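Long-range contacts in transmembrane oligosaccharyl transferase (Archaeoglobus fulgidus, PDB 3WAJ), which is an archaeal membrane enzyme of the STT3/AglB family, joining a multi-helix GT-C membrane part to a carboxy-terminal region, and holds a zinc ion: residues Y50-I55 against F82-V87; R65-F71 against Y523-P529; I669-Y675 against A750-Y755. One frame throughout, in Å; residues are numbered along the deposited sequence.

Interaction 1. Residues Y50-I55 against F82-V87; sequences YYYRLI and FGPFLV
Residues 50-55 form a continuous stretch of helix 47-60, while F82 and the N-cap residue G83 lead into the first turn of helix 84-96; the backbones come closest at I55 and V87, with CA atoms 5.3 Å apart. Y51 is the centrepiece. Its chi1 of -92° lies between wells and sets the ring between two partners: F82 (chi1 m) lies over one face as an offset stack, centroids 4.3 Å apart and planes at 20°, and L86 CD1 sits over the opposite face, 3.5 Å from the Y51 ring centroid. Y50 (t) turns its edge to the face of F82, an offset edge-to-face pair with centroids 5.6 Å apart and planes at 81°. L54 (mt) places CD1 3.7 Å from F82 CB, and I55 (mt) brings CG1 within 3.5 Å of V87 O. A water joins L86 N (3.2 Å) to G83 O (3.2 Å, weak); Y51 OH hydrogen-bonds H162. The result is a buried aromatic cluster bordering the zinc site of D47, D161 and H163, with F82 touching D47.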
loop_
_atom_site.group_PDB
_atom_site.type_symbol
_atom_site.label_atom_id
_atom_site.label_comp_id
_atom_site.label_asym_id
_atom_site.label_seq_id
_atom_site.Cartn_x
_atom_site.Cartn_y
_atom_site.Cartn_z
ATOM N N TYR A 50 2.428 6.293 7.149
ATOM C CA TYR A 50 1.728 5.910 8.366
ATOM C C TYR A 50 2.709 5.562 9.492
ATOM O O TYR A 50 2.451 5.886 10.656
ATOM C CB TYR A 50 0.738 4.758 8.116
ATOM C CG TYR A 50 -0.218 4.617 9.261
ATOM C CD1 TYR A 50 -1.240 5.549 9.445
ATOM C CD2 TYR A 50 -0.086 3.588 10.190
ATOM C CE1 TYR A 50 -2.137 5.456 10.505
ATOM C CE2 TYR A 50 -0.989 3.472 11.267
ATOM C CZ TYR A 50 -2.009 4.418 11.413
ATOM O OH TYR A 50 -2.893 4.339 12.461
ATOM N N TYR A 51 3.826 4.905 9.158
ATOM C CA TYR A 51 4.906 4.766 10.143
ATOM C C TYR A 51 5.277 6.133 10.704
ATOM O O TYR A 51 5.357 6.321 11.911
ATOM C CB TYR A 51 6.134 4.036 9.581
ATOM C CG TYR A 51 6.005 2.568 9.854
ATOM C CD1 TYR A 51 6.034 2.088 11.158
ATOM C CD2 TYR A 51 5.773 1.665 8.823
ATOM C CE1 TYR A 51 5.846 0.745 11.426
ATOM C CE2 TYR A 51 5.602 0.318 9.079
ATOM C CZ TYR A 51 5.629 -0.133 10.373
ATOM O OH TYR A 51 5.460 -1.472 10.612
ATOM N N TYR A 52 5.462 7.080 9.797
ATOM C CA TYR A 52 5.775 8.454 10.130
ATOM C C TYR A 52 4.760 9.003 11.130
ATOM O O TYR A 52 5.141 9.564 12.162
ATOM C CB TYR A 52 5.799 9.251 8.826
ATOM C CG TYR A 52 5.852 10.753 8.918
ATOM C CD1 TYR A 52 4.919 11.532 8.223
ATOM C CD2 TYR A 52 6.841 11.408 9.651
ATOM C CE1 TYR A 52 4.954 12.912 8.251
ATOM C CE2 TYR A 52 6.879 12.818 9.695
ATOM C CZ TYR A 52 5.931 13.550 8.981
ATOM O OH TYR A 52 5.941 14.922 8.995
ATOM N N ARG A 53 3.475 8.821 10.828
ATOM C CA ARG A 53 2.399 9.255 11.711
ATOM C C ARG A 53 2.570 8.619 13.099
ATOM O O ARG A 53 2.456 9.300 14.124
ATOM C CB ARG A 53 1.029 8.910 11.090
ATOM C CG ARG A 53 -0.215 9.230 11.945
ATOM C CD ARG A 53 -0.483 8.177 13.074
ATOM N NE ARG A 53 -1.710 8.510 13.796
ATOM C CZ ARG A 53 -1.808 9.511 14.667
ATOM N NH1 ARG A 53 -0.743 10.244 14.955
ATOM N NH2 ARG A 53 -2.964 9.765 15.259
ATOM N N LEU A 54 2.834 7.318 13.120
ATOM C CA LEU A 54 2.989 6.599 14.379
ATOM C C LEU A 54 4.244 7.040 15.146
ATOM O O LEU A 54 4.189 7.254 16.354
ATOM C CB LEU A 54 3.013 5.090 14.150
ATOM C CG LEU A 54 1.735 4.440 13.635
ATOM C CD1 LEU A 54 1.951 2.900 13.483
ATOM C CD2 LEU A 54 0.579 4.744 14.573
ATOM N N ILE A 55 5.369 7.166 14.446
ATOM C CA ILE A 55 6.636 7.493 15.096
ATOM C C ILE A 55 6.585 8.894 15.755
ATOM O O ILE A 55 7.027 9.084 16.877
ATOM C CB ILE A 55 7.818 7.344 14.109
ATOM C CG1 ILE A 55 8.086 5.862 13.846
ATOM C CG2 ILE A 55 9.085 8.023 14.643
ATOM C CD1 ILE A 55 8.985 5.579 12.641
ATOM N N PHE A 82 0.656 -2.185 12.576
ATOM C CA PHE A 82 2.085 -1.887 12.379
ATOM C C PHE A 82 2.859 -2.129 13.657
ATOM O O PHE A 82 2.499 -1.613 14.716
ATOM C CB PHE A 82 2.299 -0.441 11.922
ATOM C CG PHE A 82 2.070 -0.228 10.458
ATOM C CD1 PHE A 82 1.411 -1.193 9.685
ATOM C CD2 PHE A 82 2.530 0.927 9.837
ATOM C CE1 PHE A 82 1.191 -0.989 8.310
ATOM C CE2 PHE A 82 2.324 1.140 8.463
ATOM C CZ PHE A 82 1.654 0.181 7.700
ATOM N N GLY A 83 3.919 -2.919 13.554
ATOM C CA GLY A 83 4.606 -3.430 14.726
ATOM C C GLY A 83 5.456 -2.440 15.499
ATOM O O GLY A 83 5.890 -1.415 14.961
ATOM N N PRO A 84 5.712 -2.756 16.781
ATOM C CA PRO A 84 6.550 -1.886 17.606
ATOM C C PRO A 84 8.009 -1.837 17.173
ATOM O O PRO A 84 8.641 -0.820 17.459
ATOM C CB PRO A 84 6.422 -2.487 19.016
ATOM C CG PRO A 84 5.899 -3.899 18.813
ATOM C CD PRO A 84 5.068 -3.830 17.567
ATOM N N PHE A 85 8.547 -2.860 16.511
ATOM C CA PHE A 85 9.964 -2.782 16.147
ATOM C C PHE A 85 10.317 -1.496 15.395
ATOM O O PHE A 85 11.205 -0.733 15.804
ATOM C CB PHE A 85 10.462 -3.983 15.335
ATOM C CG PHE A 85 11.862 -3.776 14.807
ATOM C CD1 PHE A 85 12.077 -3.451 13.477
ATOM C CD2 PHE A 85 12.959 -3.832 15.666
ATOM C CE1 PHE A 85 13.366 -3.211 12.995
ATOM C CE2 PHE A 85 14.261 -3.605 15.193
ATOM C CZ PHE A 85 14.465 -3.293 13.853
ATOM N N LEU A 86 9.624 -1.254 14.286
ATOM C CA LEU A 86 9.952 -0.107 13.436
ATOM C C LEU A 86 9.459 1.174 14.080
ATOM O O LEU A 86 10.115 2.204 13.967
ATOM C CB LEU A 86 9.335 -0.255 12.043
ATOM C CG LEU A 86 10.138 0.157 10.801
ATOM C CD1 LEU A 86 9.201 0.579 9.651
ATOM C CD2 LEU A 86 11.181 1.227 11.090
ATOM N N VAL A 87 8.303 1.129 14.747
ATOM C CA VAL A 87 7.845 2.328 15.438
ATOM C C VAL A 87 8.914 2.778 16.444
ATOM O O VAL A 87 9.331 3.921 16.419
ATOM C CB VAL A 87 6.466 2.164 16.124
ATOM C CG1 VAL A 87 6.083 3.481 16.819
ATOM C CG2 VAL A 87 5.395 1.810 15.102
HETATM O O HOH W 1 7.531 -3.077 12.766
#

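Interaction 2. Residues R65-F71 against Y523-P529; sequences RIWFDPF and YYLQLYP
The tyrosine at the heart of this contact turns its hydroxyl back on its own segment: Y528 OH donates to Y523 O at 2.5 Å, so the chain from 523 to 528 is drawn into a compact loop whose ring faces segment 65-71. That loop leaves the end of helix 517-524, is held by Q526 N to Y523 O (3.0 Å), and passes through an inverse gamma turn centred on L527. Opposite it, R65, I66, F68 and D69 are extended, W67 interrupts them, and the chain turns at P70-F71, where D69 OD1 accepts from F71 N at 3.0 Å in an Asx turn. The closest CA pairs are I66 with L527 (5.7 Å) and F71 with Y524 (7.1 Å).

P70 lies over a face of Y528, its CD 3.7 Å from the ring centroid in a CH-pi contact, and P70 CG is 3.3 Å from Y523 OH. F71, with chi1 near -138°, offers its face to the edge of Y524 (t): a T-shaped pair, centroids 5.4 Å apart and planes at 90°. I66 (pt) sends CG2 to Y528 CD2 (3.5 Å) and L527 CD1 (3.8 Å). Water 2 accepts from W67 N (3.0 Å) and donates to Y528 O (2.7 Å), a water-mediated polar link. R53 of helix 47-60 salt-bridges D69 and hydrogen-bonds Y524 O and, as its second partner, Y528 OH; D69 also hydrogen-bonds Y50 OH. The STT3 N-terminal family region (65-71) thus meets the AglB core family region (523-529) directly through apolar and ring contacts, with several polar groups met by a water, by bonds within a segment and by R53.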
loop_
_atom_site.group_PDB
_atom_site.type_symbol
_atom_site.label_atom_id
_atom_site.label_comp_id
_atom_site.label_asym_id
_atom_site.label_seq_id
_atom_site.Cartn_x
_atom_site.Cartn_y
_atom_site.Cartn_z
ATOM N N ARG A 65 3.197 3.961 22.960
ATOM C CA ARG A 65 2.680 4.105 21.604
ATOM C C ARG A 65 1.216 3.734 21.602
ATOM O O ARG A 65 0.750 3.055 22.513
ATOM C CB ARG A 65 3.468 3.251 20.594
ATOM C CG ARG A 65 3.485 1.757 20.886
ATOM C CD ARG A 65 3.679 0.952 19.611
ATOM N NE ARG A 65 2.484 0.959 18.755
ATOM C CZ ARG A 65 2.386 0.345 17.578
ATOM N NH1 ARG A 65 3.422 -0.327 17.099
ATOM N NH2 ARG A 65 1.251 0.412 16.878
ATOM N N ILE A 66 0.486 4.212 20.595
ATOM C CA ILE A 66 -0.924 3.856 20.434
ATOM C C ILE A 66 -1.064 2.475 19.771
ATOM O O ILE A 66 -0.136 1.985 19.112
ATOM C CB ILE A 66 -1.646 4.902 19.575
ATOM C CG1 ILE A 66 -1.080 4.890 18.150
ATOM C CG2 ILE A 66 -1.514 6.283 20.205
ATOM C CD1 ILE A 66 -1.868 5.729 17.157
ATOM N N TRP A 67 -2.232 1.861 19.935
ATOM C CA TRP A 67 -2.552 0.586 19.290
ATOM C C TRP A 67 -3.894 0.726 18.624
ATOM O O TRP A 67 -4.474 -0.240 18.112
ATOM C CB TRP A 67 -2.594 -0.541 20.337
ATOM C CG TRP A 67 -1.260 -0.707 20.961
ATOM C CD1 TRP A 67 -0.809 -0.123 22.114
ATOM C CD2 TRP A 67 -0.158 -1.452 20.429
ATOM N NE1 TRP A 67 0.497 -0.486 22.343
ATOM C CE2 TRP A 67 0.920 -1.303 21.326
ATOM C CE3 TRP A 67 0.015 -2.242 19.285
ATOM C CZ2 TRP A 67 2.158 -1.918 21.113
ATOM C CZ3 TRP A 67 1.231 -2.852 19.075
ATOM C CH2 TRP A 67 2.293 -2.690 19.986
ATOM N N PHE A 68 -4.386 1.959 18.639
ATOM C CA PHE A 68 -5.616 2.316 17.950
ATOM C C PHE A 68 -5.569 3.795 17.539
ATOM O O PHE A 68 -4.988 4.632 18.242
ATOM C CB PHE A 68 -6.821 2.006 18.848
ATOM C CG PHE A 68 -8.144 2.321 18.218
ATOM C CD1 PHE A 68 -8.769 1.395 17.393
ATOM C CD2 PHE A 68 -8.761 3.548 18.445
ATOM C CE1 PHE A 68 -10.001 1.676 16.807
ATOM C CE2 PHE A 68 -9.993 3.846 17.861
ATOM C CZ PHE A 68 -10.616 2.904 17.039
ATOM N N ASP A 69 -6.161 4.108 16.388
ATOM C CA ASP A 69 -5.959 5.410 15.765
ATOM C C ASP A 69 -7.284 5.923 15.248
ATOM O O ASP A 69 -7.704 5.575 14.154
ATOM C CB ASP A 69 -4.936 5.290 14.622
ATOM C CG ASP A 69 -4.629 6.640 13.924
ATOM O OD1 ASP A 69 -5.086 7.704 14.392
ATOM O OD2 ASP A 69 -3.903 6.634 12.909
ATOM N N PRO A 70 -7.966 6.746 16.055
ATOM C CA PRO A 70 -9.265 7.283 15.640
ATOM C C PRO A 70 -9.133 8.335 14.549
ATOM O O PRO A 70 -10.144 8.798 14.008
ATOM C CB PRO A 70 -9.809 7.924 16.932
ATOM C CG PRO A 70 -8.593 8.226 17.740
ATOM C CD PRO A 70 -7.642 7.097 17.451
ATOM N N PHE A 71 -7.894 8.704 14.237
ATOM C CA PHE A 71 -7.620 9.755 13.260
ATOM C C PHE A 71 -7.776 9.210 11.837
ATOM O O PHE A 71 -7.875 9.974 10.870
ATOM C CB PHE A 71 -6.210 10.279 13.447
ATOM C CG PHE A 71 -6.082 11.781 13.352
ATOM C CD1 PHE A 71 -6.115 12.419 12.119
ATOM C CD2 PHE A 71 -5.853 12.545 14.498
ATOM C CE1 PHE A 71 -5.967 13.776 12.026
ATOM C CE2 PHE A 71 -5.698 13.915 14.409
ATOM C CZ PHE A 71 -5.760 14.534 13.164
ATOM N N TYR A 523 -4.501 16.694 18.785
ATOM C CA TYR A 523 -5.120 15.373 18.882
ATOM C C TYR A 523 -4.239 14.336 18.192
ATOM O O TYR A 523 -4.066 13.224 18.685
ATOM C CB TYR A 523 -6.547 15.392 18.290
ATOM C CG TYR A 523 -7.361 14.173 18.652
ATOM C CD1 TYR A 523 -8.017 13.451 17.679
ATOM C CD2 TYR A 523 -7.450 13.734 19.972
ATOM C CE1 TYR A 523 -8.773 12.331 18.001
ATOM C CE2 TYR A 523 -8.182 12.609 20.308
ATOM C CZ TYR A 523 -8.849 11.915 19.318
ATOM O OH TYR A 523 -9.586 10.790 19.628
ATOM N N TYR A 524 -3.660 14.736 17.064
ATOM C CA TYR A 524 -2.693 13.935 16.319
ATOM C C TYR A 524 -1.616 13.336 17.225
ATOM O O TYR A 524 -1.138 12.226 16.973
ATOM C CB TYR A 524 -2.039 14.839 15.268
ATOM C CG TYR A 524 -1.254 14.141 14.185
ATOM C CD1 TYR A 524 0.133 14.076 14.244
ATOM C CD2 TYR A 524 -1.900 13.559 13.096
ATOM C CE1 TYR A 524 0.861 13.455 13.260
ATOM C CE2 TYR A 524 -1.176 12.919 12.097
ATOM C CZ TYR A 524 0.208 12.877 12.185
ATOM O OH TYR A 524 0.959 12.261 11.209
ATOM N N LEU A 525 -1.248 14.061 18.286
ATOM C CA LEU A 525 -0.138 13.629 19.137
ATOM C C LEU A 525 -0.564 12.928 20.427
ATOM O O LEU A 525 0.279 12.530 21.225
ATOM C CB LEU A 525 0.790 14.798 19.427
ATOM C CG LEU A 525 1.318 15.440 18.143
ATOM C CD1 LEU A 525 2.038 16.733 18.448
ATOM C CD2 LEU A 525 2.262 14.471 17.414
ATOM N N GLN A 526 -1.868 12.749 20.619
ATOM C CA GLN A 526 -2.372 12.145 21.851
ATOM C C GLN A 526 -2.286 10.629 21.875
ATOM O O GLN A 526 -2.452 9.942 20.847
ATOM C CB GLN A 526 -3.833 12.534 22.101
ATOM C CG GLN A 526 -4.036 13.988 22.387
ATOM C CD GLN A 526 -3.272 14.428 23.607
ATOM O OE1 GLN A 526 -2.387 15.277 23.520
ATOM N NE2 GLN A 526 -3.609 13.854 24.756
ATOM N N LEU A 527 -2.085 10.114 23.080
ATOM C CA LEU A 527 -1.991 8.693 23.300
ATOM C C LEU A 527 -3.386 8.119 23.449
ATOM O O LEU A 527 -3.865 7.928 24.561
ATOM C CB LEU A 527 -1.164 8.426 24.559
ATOM C CG LEU A 527 -0.867 6.953 24.815
ATOM C CD1 LEU A 527 -0.002 6.400 23.679
ATOM C CD2 LEU A 527 -0.190 6.788 26.161
ATOM N N TYR A 528 -4.043 7.849 22.331
ATOM C CA TYR A 528 -5.397 7.306 22.370
ATOM C C TYR A 528 -5.403 5.980 23.109
ATOM O O TYR A 528 -4.454 5.204 23.016
ATOM C CB TYR A 528 -5.954 7.115 20.952
ATOM C CG TYR A 528 -5.464 8.163 19.995
ATOM C CD1 TYR A 528 -5.999 9.441 20.007
ATOM C CD2 TYR A 528 -4.454 7.878 19.083
ATOM C CE1 TYR A 528 -5.539 10.409 19.138
ATOM C CE2 TYR A 528 -3.993 8.832 18.207
ATOM C CZ TYR A 528 -4.537 10.101 18.239
ATOM O OH TYR A 528 -4.081 11.064 17.374
ATOM N N PRO A 529 -6.478 5.722 23.863
ATOM C CA PRO A 529 -6.668 4.446 24.565
ATOM C C PRO A 529 -7.199 3.391 23.600
ATOM O O PRO A 529 -7.940 3.721 22.676
ATOM C CB PRO A 529 -7.737 4.788 25.613
ATOM C CG PRO A 529 -8.538 5.849 24.974
ATOM C CD PRO A 529 -7.570 6.673 24.143
HETATM O O HOH W 2 -4.151 2.722 22.028
#

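Interaction 3. Residues I669-Y675 against A750-Y755; sequences IPSELYY and AYTQLY
A bent loop packs on residues 750-755 of helix 740-755. Residues 669-671 run extended, and 672-675 take helical phi/psi without regular helical bonding, so the loop touches the helix first at A750, then at Y755, then back at Y751: CA to CA, I669 is 7.1 Å from A750, E672 6.2 Å from Y755 and Y675 7.7 Å from Y751. The helix keeps L754 N to A750 O at 2.8 Å and has a wider pi-type turn at 751-755.

The main bump is the Y755 ring (chi1 m), which fills the hollow of the bend. E672 lies over one face, its N 3.6 Å from Y755 CZ and its CB 4.0 Å from the ring centroid in a CH-pi contact; P670 O, 3.5 Å from Y755 CE2, and Y675 CE2, 3.7 Å from Y755 CD2, meet the edge. Y675 (m) is the return bump: Y751 CB presses on one face, 3.4 Å from Y675 CE1, and the rings of Y675, Y751 (t) and Y755 form an aromatic cluster. Small A750 makes a shallow seat where I669 CG2 settles 3.5 Å from its CB. Y675 OH hydrogen-bonds Y747 O, one turn before Y751. Around this joint, F641 of strand 640-643 touches I669 and A750, Y651 of strand 649-652 meets I669, L754 and Y755, and helix 678-684 adds L684 against Y675.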
loop_
_atom_site.group_PDB
_atom_site.type_symbol
_atom_site.label_atom_id
_atom_site.label_comp_id
_atom_site.label_asym_id
_atom_site.label_seq_id
_atom_site.Cartn_x
_atom_site.Cartn_y
_atom_site.Cartn_z
ATOM N N ILE A 669 -14.185 4.369 -23.626
ATOM C CA ILE A 669 -15.007 5.546 -23.324
ATOM C C ILE A 669 -16.077 5.212 -22.296
ATOM O O ILE A 669 -16.737 4.173 -22.407
ATOM C CB ILE A 669 -15.684 6.088 -24.594
ATOM C CG1 ILE A 669 -14.620 6.506 -25.599
ATOM C CG2 ILE A 669 -16.579 7.286 -24.275
ATOM C CD1 ILE A 669 -13.475 7.319 -24.972
ATOM N N PRO A 670 -16.249 6.085 -21.281
ATOM C CA PRO A 670 -17.283 5.814 -20.262
ATOM C C PRO A 670 -18.677 5.823 -20.877
ATOM O O PRO A 670 -18.878 6.498 -21.898
ATOM C CB PRO A 670 -17.135 6.986 -19.290
ATOM C CG PRO A 670 -15.688 7.416 -19.433
ATOM C CD PRO A 670 -15.386 7.230 -20.918
ATOM N N SER A 671 -19.604 5.071 -20.277
ATOM C CA SER A 671 -21.006 5.017 -20.713
ATOM C C SER A 671 -21.715 6.271 -20.230
ATOM O O SER A 671 -21.117 7.090 -19.520
ATOM C CB SER A 671 -21.707 3.793 -20.122
ATOM O OG SER A 671 -21.874 3.939 -18.729
ATOM N N GLU A 672 -22.987 6.422 -20.590
ATOM C CA GLU A 672 -23.776 7.542 -20.089
ATOM C C GLU A 672 -23.841 7.522 -18.559
ATOM O O GLU A 672 -23.845 8.576 -17.909
ATOM C CB GLU A 672 -25.184 7.527 -20.689
ATOM C CG GLU A 672 -25.900 8.872 -20.590
ATOM C CD GLU A 672 -27.145 8.937 -21.453
ATOM O OE1 GLU A 672 -27.969 8.006 -21.367
ATOM O OE2 GLU A 672 -27.290 9.916 -22.223
ATOM N N LEU A 673 -23.869 6.320 -17.988
ATOM C CA LEU A 673 -23.955 6.153 -16.537
ATOM C C LEU A 673 -22.840 6.878 -15.782
ATOM O O LEU A 673 -23.096 7.603 -14.822
ATOM C CB LEU A 673 -23.929 4.681 -16.179
ATOM C CG LEU A 673 -25.081 4.272 -15.274
ATOM C CD1 LEU A 673 -26.410 4.509 -15.986
ATOM C CD2 LEU A 673 -24.916 2.820 -14.911
ATOM N N TYR A 674 -21.606 6.673 -16.227
ATOM C CA TYR A 674 -20.449 7.334 -15.640
ATOM C C TYR A 674 -20.694 8.835 -15.385
ATOM O O TYR A 674 -20.469 9.335 -14.271
ATOM C CB TYR A 674 -19.225 7.094 -16.540
ATOM C CG TYR A 674 -17.984 7.875 -16.158
ATOM C CD1 TYR A 674 -17.756 9.156 -16.670
ATOM C CD2 TYR A 674 -17.040 7.335 -15.284
ATOM C CE1 TYR A 674 -16.626 9.879 -16.326
ATOM C CE2 TYR A 674 -15.901 8.054 -14.928
ATOM C CZ TYR A 674 -15.700 9.322 -15.463
ATOM O OH TYR A 674 -14.582 10.045 -15.126
ATOM N N TYR A 675 -21.206 9.537 -16.398
ATOM C CA TYR A 675 -21.395 10.979 -16.288
ATOM C C TYR A 675 -22.392 11.425 -15.221
ATOM O O TYR A 675 -22.481 12.612 -14.896
ATOM C CB TYR A 675 -21.692 11.581 -17.662
ATOM C CG TYR A 675 -20.531 11.352 -18.598
ATOM C CD1 TYR A 675 -19.454 12.231 -18.621
ATOM C CD2 TYR A 675 -20.480 10.226 -19.420
ATOM C CE1 TYR A 675 -18.384 12.014 -19.464
ATOM C CE2 TYR A 675 -19.413 10.002 -20.259
ATOM C CZ TYR A 675 -18.369 10.898 -20.279
ATOM O OH TYR A 675 -17.295 10.683 -21.125
ATOM N N ALA A 750 -16.080 13.022 -25.541
ATOM C CA ALA A 750 -17.093 11.969 -25.646
ATOM C C ALA A 750 -18.452 12.407 -25.103
ATOM O O ALA A 750 -19.488 12.194 -25.744
ATOM C CB ALA A 750 -16.634 10.730 -24.925
ATOM N N TYR A 751 -18.445 13.018 -23.922
ATOM C CA TYR A 751 -19.689 13.495 -23.327
ATOM C C TYR A 751 -20.442 14.467 -24.243
ATOM O O TYR A 751 -21.635 14.283 -24.505
ATOM C CB TYR A 751 -19.447 14.116 -21.943
ATOM C CG TYR A 751 -20.668 14.811 -21.384
ATOM C CD1 TYR A 751 -21.764 14.089 -20.910
ATOM C CD2 TYR A 751 -20.735 16.191 -21.345
ATOM C CE1 TYR A 751 -22.889 14.740 -20.406
ATOM C CE2 TYR A 751 -21.848 16.840 -20.841
ATOM C CZ TYR A 751 -22.915 16.114 -20.374
ATOM O OH TYR A 751 -23.995 16.796 -19.882
ATOM N N THR A 752 -19.741 15.491 -24.728
ATOM C CA THR A 752 -20.365 16.507 -25.585
ATOM C C THR A 752 -20.922 15.925 -26.881
ATOM O O THR A 752 -21.858 16.464 -27.454
ATOM C CB THR A 752 -19.393 17.668 -25.943
ATOM O OG1 THR A 752 -18.360 17.184 -26.804
ATOM C CG2 THR A 752 -18.767 18.261 -24.704
ATOM N N GLN A 753 -20.326 14.838 -27.350
ATOM C CA GLN A 753 -20.708 14.241 -28.629
ATOM C C GLN A 753 -21.776 13.158 -28.513
ATOM O O GLN A 753 -22.654 13.076 -29.363
ATOM C CB GLN A 753 -19.474 13.686 -29.335
ATOM C CG GLN A 753 -18.465 14.764 -29.717
ATOM C CD GLN A 753 -19.056 15.794 -30.669
ATOM O OE1 GLN A 753 -19.770 15.450 -31.617
ATOM N NE2 GLN A 753 -18.768 17.067 -30.412
ATOM N N LEU A 754 -21.712 12.349 -27.457
ATOM C CA LEU A 754 -22.614 11.204 -27.320
ATOM C C LEU A 754 -23.800 11.421 -26.375
ATOM O O LEU A 754 -24.876 10.880 -26.601
ATOM C CB LEU A 754 -21.834 9.965 -26.871
ATOM C CG LEU A 754 -20.528 9.688 -27.606
ATOM C CD1 LEU A 754 -19.780 8.550 -26.910
ATOM C CD2 LEU A 754 -20.782 9.362 -29.084
ATOM N N TYR A 755 -23.601 12.199 -25.314
ATOM C CA TYR A 755 -24.509 12.152 -24.172
ATOM C C TYR A 755 -25.091 13.496 -23.758
ATOM O O TYR A 755 -26.185 13.547 -23.200
ATOM C CB TYR A 755 -23.815 11.478 -22.967
ATOM C CG TYR A 755 -23.273 10.107 -23.300
ATOM C CD1 TYR A 755 -24.041 9.210 -24.017
ATOM C CD2 TYR A 755 -21.996 9.716 -22.917
ATOM C CE1 TYR A 755 -23.565 7.962 -24.349
ATOM C CE2 TYR A 755 -21.511 8.454 -23.243
ATOM C CZ TYR A 755 -22.318 7.587 -23.965
ATOM O OH TYR A 755 -21.895 6.335 -24.317
#

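In the fold
From the N terminus, helix 47-60 comes first, and interaction 1 closes a short loop by bringing the start of helix 84-96 back to it. Interaction 2 opens inside that loop, at 65-71, but closes only at 523-529, some 450 residues on, so the two cross. They also touch: Y50 OH lies 2.5 Å from D69 OD2, and R53 NH2 2.7 Å from Y528 OH, both probable hydrogen bonds. Together they tie the STT3 N-terminal region near the zinc site to the AglB core region. Interaction 3 follows in series, 74 residues separating 669-675 from 750-755, and joins the loop before helix 678-684 to helix 740-755; its centre lies about 45 Å from the centre of each other contact.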